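Local coordinates for amino acid ABC transporter, periplasmic amino acid-binding protein (Brucella ovis, PDB 4Z9N), which probably serves as a periplasmic solute-binding protein of an ABC transporter, capturing glutathione, which it holds here, for delivery to the membrane permease, at the interface of chains A and B. Coordinates in Å, arbitrary orientation; residue numbers count along the deposited sequence, not the author numbering. Chains: chain A/B, Amino acid ABC transporter, periplasmic amino acid-binding protein.

Contact 1: the interface of chains A and B. Residues chain A 230, 326-328; chain B 91-93, 96.
A two-fold symmetric interface between copies of one protein sets B:Ile93 on the indole of A:Trp230, knitting together the two chains of the deposited assembly; the structure alone does not establish that this dimer forms in the cell. B:Ile93 lies over one indole face: its CB stands above the six-membered ring and CG1 above the five-membered ring, each 3.5 Å from the respective centroid of A:Trp230. With CG1 anti to the backbone N (chi1 -172°), the ethyl branch runs across the indole and carries CD1 to CG and CD2, while the CG2 methyl is left for the C-terminal tail, 3.7 Å from A:Val327 CA. At the ring's edge, A:Trp230 NE1 donates to the carboxylate oxygen B:Asp96 OD2 over 2.9 Å, nearly in the indole plane and fairly straight (157° at H). It meets the oxygen on its anti side, somewhat out of the carboxylate plane, which is turned 76° against the ring. B:Trp91 NE1, of the acceptor's own chain, gives a second bond of 3.0 Å to B:Asp96 OD2, from well above the opposite face of the carboxylate. Two indole N-H groups thus grip one oxygen and should fix the carboxylate's rotation. A backbone hydrogen bond runs from B:Ile93 N to A:Pro326 O at 3.2 Å. Beyond it, B:Thr92 lies alongside A:Arg328: CG2 packs on the arginine's CG, and OG1 makes a weak bond to the terminal A:Arg328 O. Water 1 links B:Thr92 OG1 to A:Arg328 OXT, at 2.7 and 2.9 Å. The site probably helps hold the C-terminal tail of one copy against the start of helix 93-97 of the other.

Contact 2: the interface of chains A and B. Residues chain A 226, 230, 274-275, 281; chain B 93, 96-97, 219.
B:Ile93 CD1, the end of the ethyl branch on the indole of A:Trp230, also reaches the benzo rim of A:Trp281, 3.7 Å from CZ2. A:Leu275 crosses B:Ile93 at about a right angle and splits its methyls: CD2 sits 3.6 Å above the ring plane of A:Trp281, toward the rim, whereas CD1 meets B:Thr97 CG2 at 3.6 Å. The leucine's CG is anti to its N (chi1 -177°), which sets the fork between A:Trp281 and B:Thr97. B:Thr97 presents its methyl to this apolar patch and keeps OG1 for its own chain, donating to B:Ile93 O at 3.0 Å, from above the carbonyl plane. Its CB lies against A:Asp274 O. Farther out, water 2 joins two backbone carbonyls, A:Asp274 O at 2.8 Å and B:Thr97 O at 2.9 Å. On another side of the rim, A:Asp226 points OD2 at the carbonyl B:Asp96 O, 3.1 Å away, with B:Gln219 OE1 nearby, and its OD1 lies 3.5 Å from the carboxylate oxygen B:Asp96 OD1. Unless a carboxyl is protonated these oxygens can only accept, so the approach would probably be unfavourable on its own; B:Asp96 and B:Gln219 belong to a sodium site, and the sodium ion may offset the gathering of carboxylate and carbonyl oxygens. In the fold, the short helix 93-97 of chain B docks against helix 222-240, the end of helix 271-274 and the start of helix 281-289 of chain A.

Contact 1: the interface of chains A and B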
loop_
_atom_site.group_PDB
_atom_site.type_symbol
_atom_site.label_atom_id
_atom_site.label_comp_id
_atom_site.label_asym_id
_atom_site.label_seq_id
_atom_site.Cartn_x
_atom_site.Cartn_y
_atom_site.Cartn_z
ATOM N N TRP A 230 6.870 -6.276 -7.160
ATOM C CA TRP A 230 7.336 -5.362 -8.197
ATOM C C TRP A 230 6.742 -5.658 -9.575
ATOM O O TRP A 230 6.708 -4.778 -10.405
ATOM C CB TRP A 230 8.886 -5.317 -8.192
ATOM C CG TRP A 230 9.248 -4.455 -7.010
ATOM C CD1 TRP A 230 9.677 -4.864 -5.779
ATOM C CD2 TRP A 230 9.047 -3.030 -6.911
ATOM N NE1 TRP A 230 9.792 -3.773 -4.926
ATOM C CE2 TRP A 230 9.430 -2.638 -5.607
ATOM C CE3 TRP A 230 8.614 -2.054 -7.810
ATOM C CZ2 TRP A 230 9.379 -1.303 -5.178
ATOM C CZ3 TRP A 230 8.573 -0.723 -7.392
ATOM C CH2 TRP A 230 8.947 -0.363 -6.083
ATOM N N PRO A 326 7.841 3.880 -6.833
ATOM C CA PRO A 326 8.773 4.202 -7.922
ATOM C C PRO A 326 9.839 3.145 -8.188
ATOM O O PRO A 326 10.451 2.583 -7.268
ATOM C CB PRO A 326 9.431 5.519 -7.456
ATOM C CG PRO A 326 9.231 5.539 -5.975
ATOM C CD PRO A 326 7.872 4.901 -5.769
ATOM N N VAL A 327 10.074 2.917 -9.473
ATOM C CA VAL A 327 11.132 2.029 -9.933
ATOM C C VAL A 327 12.366 2.908 -10.101
ATOM O O VAL A 327 12.628 3.446 -11.180
ATOM C CB VAL A 327 10.707 1.313 -11.209
ATOM C CG1 VAL A 327 11.799 0.407 -11.722
ATOM C CG2 VAL A 327 9.447 0.497 -10.890
ATOM N N ARG A 328 13.102 3.030 -8.995
ATOM C CA ARG A 328 14.116 4.060 -8.754
ATOM C C ARG A 328 15.209 3.453 -7.878
ATOM O O ARG A 328 14.974 2.377 -7.290
ATOM C CB ARG A 328 13.475 5.287 -8.061
ATOM C CG ARG A 328 14.426 6.269 -7.344
ATOM C CD ARG A 328 14.905 7.404 -8.252
ATOM N NE ARG A 328 15.974 6.980 -9.152
ATOM C CZ ARG A 328 16.439 7.704 -10.167
ATOM N NH1 ARG A 328 17.406 7.207 -10.935
ATOM N NH2 ARG A 328 15.939 8.909 -10.425
ATOM O OXT ARG A 328 16.316 4.013 -7.731
ATOM N N TRP B 91 10.449 4.730 -0.287
ATOM C CA TRP B 91 10.370 3.347 -0.769
ATOM C C TRP B 91 10.619 3.311 -2.276
ATOM O O TRP B 91 9.847 3.889 -3.044
ATOM C CB TRP B 91 8.987 2.776 -0.461
ATOM C CG TRP B 91 8.783 1.295 -0.679
ATOM C CD1 TRP B 91 9.570 0.406 -1.379
ATOM C CD2 TRP B 91 7.694 0.551 -0.166
ATOM N NE1 TRP B 91 9.021 -0.868 -1.303
ATOM C CE2 TRP B 91 7.857 -0.788 -0.575
ATOM C CE3 TRP B 91 6.578 0.892 0.608
ATOM C CZ2 TRP B 91 6.953 -1.780 -0.223
ATOM C CZ3 TRP B 91 5.684 -0.091 0.948
ATOM C CH2 TRP B 91 5.880 -1.416 0.546
ATOM N N THR B 92 11.694 2.646 -2.694
ATOM C CA THR B 92 11.997 2.455 -4.116
ATOM C C THR B 92 12.342 1.004 -4.343
ATOM O O THR B 92 12.695 0.294 -3.396
ATOM C CB THR B 92 13.200 3.294 -4.582
ATOM O OG1 THR B 92 14.403 2.734 -4.015
ATOM C CG2 THR B 92 13.054 4.756 -4.115
ATOM N N ILE B 93 12.307 0.556 -5.594
ATOM C CA ILE B 93 12.610 -0.851 -5.817
ATOM C C ILE B 93 14.048 -1.219 -5.390
ATOM O O ILE B 93 14.258 -2.278 -4.812
ATOM C CB ILE B 93 12.343 -1.263 -7.284
ATOM C CG1 ILE B 93 12.473 -2.781 -7.439
ATOM C CG2 ILE B 93 13.284 -0.558 -8.279
ATOM C CD1 ILE B 93 12.009 -3.275 -8.805
ATOM N N ASP B 96 14.365 -1.840 -1.884
ATOM C CA ASP B 96 13.562 -3.011 -1.509
ATOM C C ASP B 96 14.294 -4.314 -1.860
ATOM O O ASP B 96 14.108 -5.353 -1.216
ATOM C CB ASP B 96 12.201 -2.940 -2.236
ATOM C CG ASP B 96 11.067 -3.671 -1.511
ATOM O OD1 ASP B 96 11.253 -4.244 -0.410
ATOM O OD2 ASP B 96 9.936 -3.614 -2.057
HETATM O O HOH W 1 16.522 4.252 -4.820
#

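Contact 2: the interface of chains A and B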
loop_
_atom_site.group_PDB
_atom_site.type_symbol
_atom_site.label_atom_id
_atom_site.label_comp_id
_atom_site.label_asym_id
_atom_site.label_seq_id
_atom_site.Cartn_x
_atom_site.Cartn_y
_atom_site.Cartn_z
ATOM N N ASP A 226 9.388 -9.865 -3.248
ATOM C CA ASP A 226 9.853 -8.719 -4.021
ATOM C C ASP A 226 9.449 -8.871 -5.484
ATOM O O ASP A 226 9.010 -7.909 -6.108
ATOM C CB ASP A 226 11.379 -8.544 -3.913
ATOM C CG ASP A 226 11.814 -7.969 -2.555
ATOM O OD1 ASP A 226 10.974 -7.385 -1.855
ATOM O OD2 ASP A 226 12.993 -8.107 -2.184
ATOM N N TRP A 230 6.870 -6.276 -7.160
ATOM C CA TRP A 230 7.336 -5.362 -8.197
ATOM C C TRP A 230 6.742 -5.658 -9.575
ATOM O O TRP A 230 6.708 -4.778 -10.405
ATOM C CB TRP A 230 8.886 -5.317 -8.192
ATOM C CG TRP A 230 9.248 -4.455 -7.010
ATOM C CD1 TRP A 230 9.677 -4.864 -5.779
ATOM C CD2 TRP A 230 9.047 -3.030 -6.911
ATOM N NE1 TRP A 230 9.792 -3.773 -4.926
ATOM C CE2 TRP A 230 9.430 -2.638 -5.607
ATOM C CE3 TRP A 230 8.614 -2.054 -7.810
ATOM C CZ2 TRP A 230 9.379 -1.303 -5.178
ATOM C CZ3 TRP A 230 8.573 -0.723 -7.392
ATOM C CH2 TRP A 230 8.947 -0.363 -6.083
ATOM N N ASP A 274 19.105 -6.854 -9.758
ATOM C CA ASP A 274 18.983 -6.850 -8.289
ATOM C C ASP A 274 17.693 -7.539 -7.821
ATOM O O ASP A 274 17.613 -8.026 -6.695
ATOM C CB ASP A 274 19.007 -5.418 -7.724
ATOM C CG ASP A 274 20.407 -4.840 -7.637
ATOM O OD1 ASP A 274 21.379 -5.600 -7.773
ATOM O OD2 ASP A 274 20.543 -3.613 -7.426
ATOM N N LEU A 275 16.681 -7.545 -8.681
ATOM C CA LEU A 275 15.390 -8.164 -8.376
ATOM C C LEU A 275 15.461 -9.671 -8.634
ATOM O O LEU A 275 14.587 -10.433 -8.224
ATOM C CB LEU A 275 14.288 -7.532 -9.223
ATOM C CG LEU A 275 12.827 -7.960 -9.032
ATOM C CD1 LEU A 275 12.346 -7.738 -7.589
ATOM C CD2 LEU A 275 11.931 -7.234 -10.031
ATOM N N TRP A 281 12.849 -6.897 -17.669
ATOM C CA TRP A 281 11.717 -7.572 -17.031
ATOM C C TRP A 281 10.383 -6.828 -17.225
ATOM O O TRP A 281 9.344 -7.471 -17.403
ATOM C CB TRP A 281 12.001 -7.785 -15.535
ATOM C CG TRP A 281 12.117 -6.506 -14.740
ATOM C CD1 TRP A 281 13.141 -5.598 -14.779
ATOM C CD2 TRP A 281 11.196 -6.033 -13.759
ATOM N NE1 TRP A 281 12.891 -4.567 -13.904
ATOM C CE2 TRP A 281 11.707 -4.816 -13.256
ATOM C CE3 TRP A 281 9.975 -6.513 -13.264
ATOM C CZ2 TRP A 281 11.036 -4.062 -12.286
ATOM C CZ3 TRP A 281 9.303 -5.754 -12.291
ATOM C CH2 TRP A 281 9.840 -4.544 -11.817
ATOM N N ILE B 93 12.307 0.556 -5.594
ATOM C CA ILE B 93 12.610 -0.851 -5.817
ATOM C C ILE B 93 14.048 -1.219 -5.390
ATOM O O ILE B 93 14.258 -2.278 -4.812
ATOM C CB ILE B 93 12.343 -1.263 -7.284
ATOM C CG1 ILE B 93 12.473 -2.781 -7.439
ATOM C CG2 ILE B 93 13.284 -0.558 -8.279
ATOM C CD1 ILE B 93 12.009 -3.275 -8.805
ATOM N N ASP B 96 14.365 -1.840 -1.884
ATOM C CA ASP B 96 13.562 -3.011 -1.509
ATOM C C ASP B 96 14.294 -4.314 -1.860
ATOM O O ASP B 96 14.108 -5.353 -1.216
ATOM C CB ASP B 96 12.201 -2.940 -2.236
ATOM C CG ASP B 96 11.067 -3.671 -1.511
ATOM O OD1 ASP B 96 11.253 -4.244 -0.410
ATOM O OD2 ASP B 96 9.936 -3.614 -2.057
ATOM N N THR B 97 15.151 -4.260 -2.874
ATOM C CA THR B 97 15.740 -5.485 -3.412
ATOM C C THR B 97 17.222 -5.675 -3.122
ATOM O O THR B 97 17.706 -6.798 -3.119
ATOM C CB THR B 97 15.603 -5.545 -4.939
ATOM O OG1 THR B 97 16.242 -4.397 -5.515
ATOM C CG2 THR B 97 14.139 -5.560 -5.326
ATOM N N GLN B 219 14.715 -7.174 6.217
ATOM C CA GLN B 219 14.127 -8.435 5.750
ATOM C C GLN B 219 14.365 -9.568 6.749
ATOM O O GLN B 219 15.230 -9.471 7.618
ATOM C CB GLN B 219 14.707 -8.830 4.383
ATOM C CG GLN B 219 14.259 -7.916 3.261
ATOM C CD GLN B 219 14.816 -8.297 1.894
ATOM O OE1 GLN B 219 14.348 -7.796 0.858
ATOM N NE2 GLN B 219 15.818 -9.180 1.881
HETATM O O HOH W 2 19.639 -8.216 -4.717
#

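Contacts 1 and 2 are neighbouring parts of one seam, their C-alpha centres about 7 Å apart, and they share A:Trp230, B:Ile93 and B:Asp96. Helix 93-97 of chain B is the common element: its beginning meets both the C-terminal tail and helix 222-240 of chain A, its end the segments around A:Asp274 and A:Asp226. B:Ile93 therefore bridges the two contacts, touching the tail with one branch and the helices with the other. Two-fold symmetry repeats both contacts with the chains exchanged, so whatever they contribute to the dimer is contributed twice, if the dimer forms in solution.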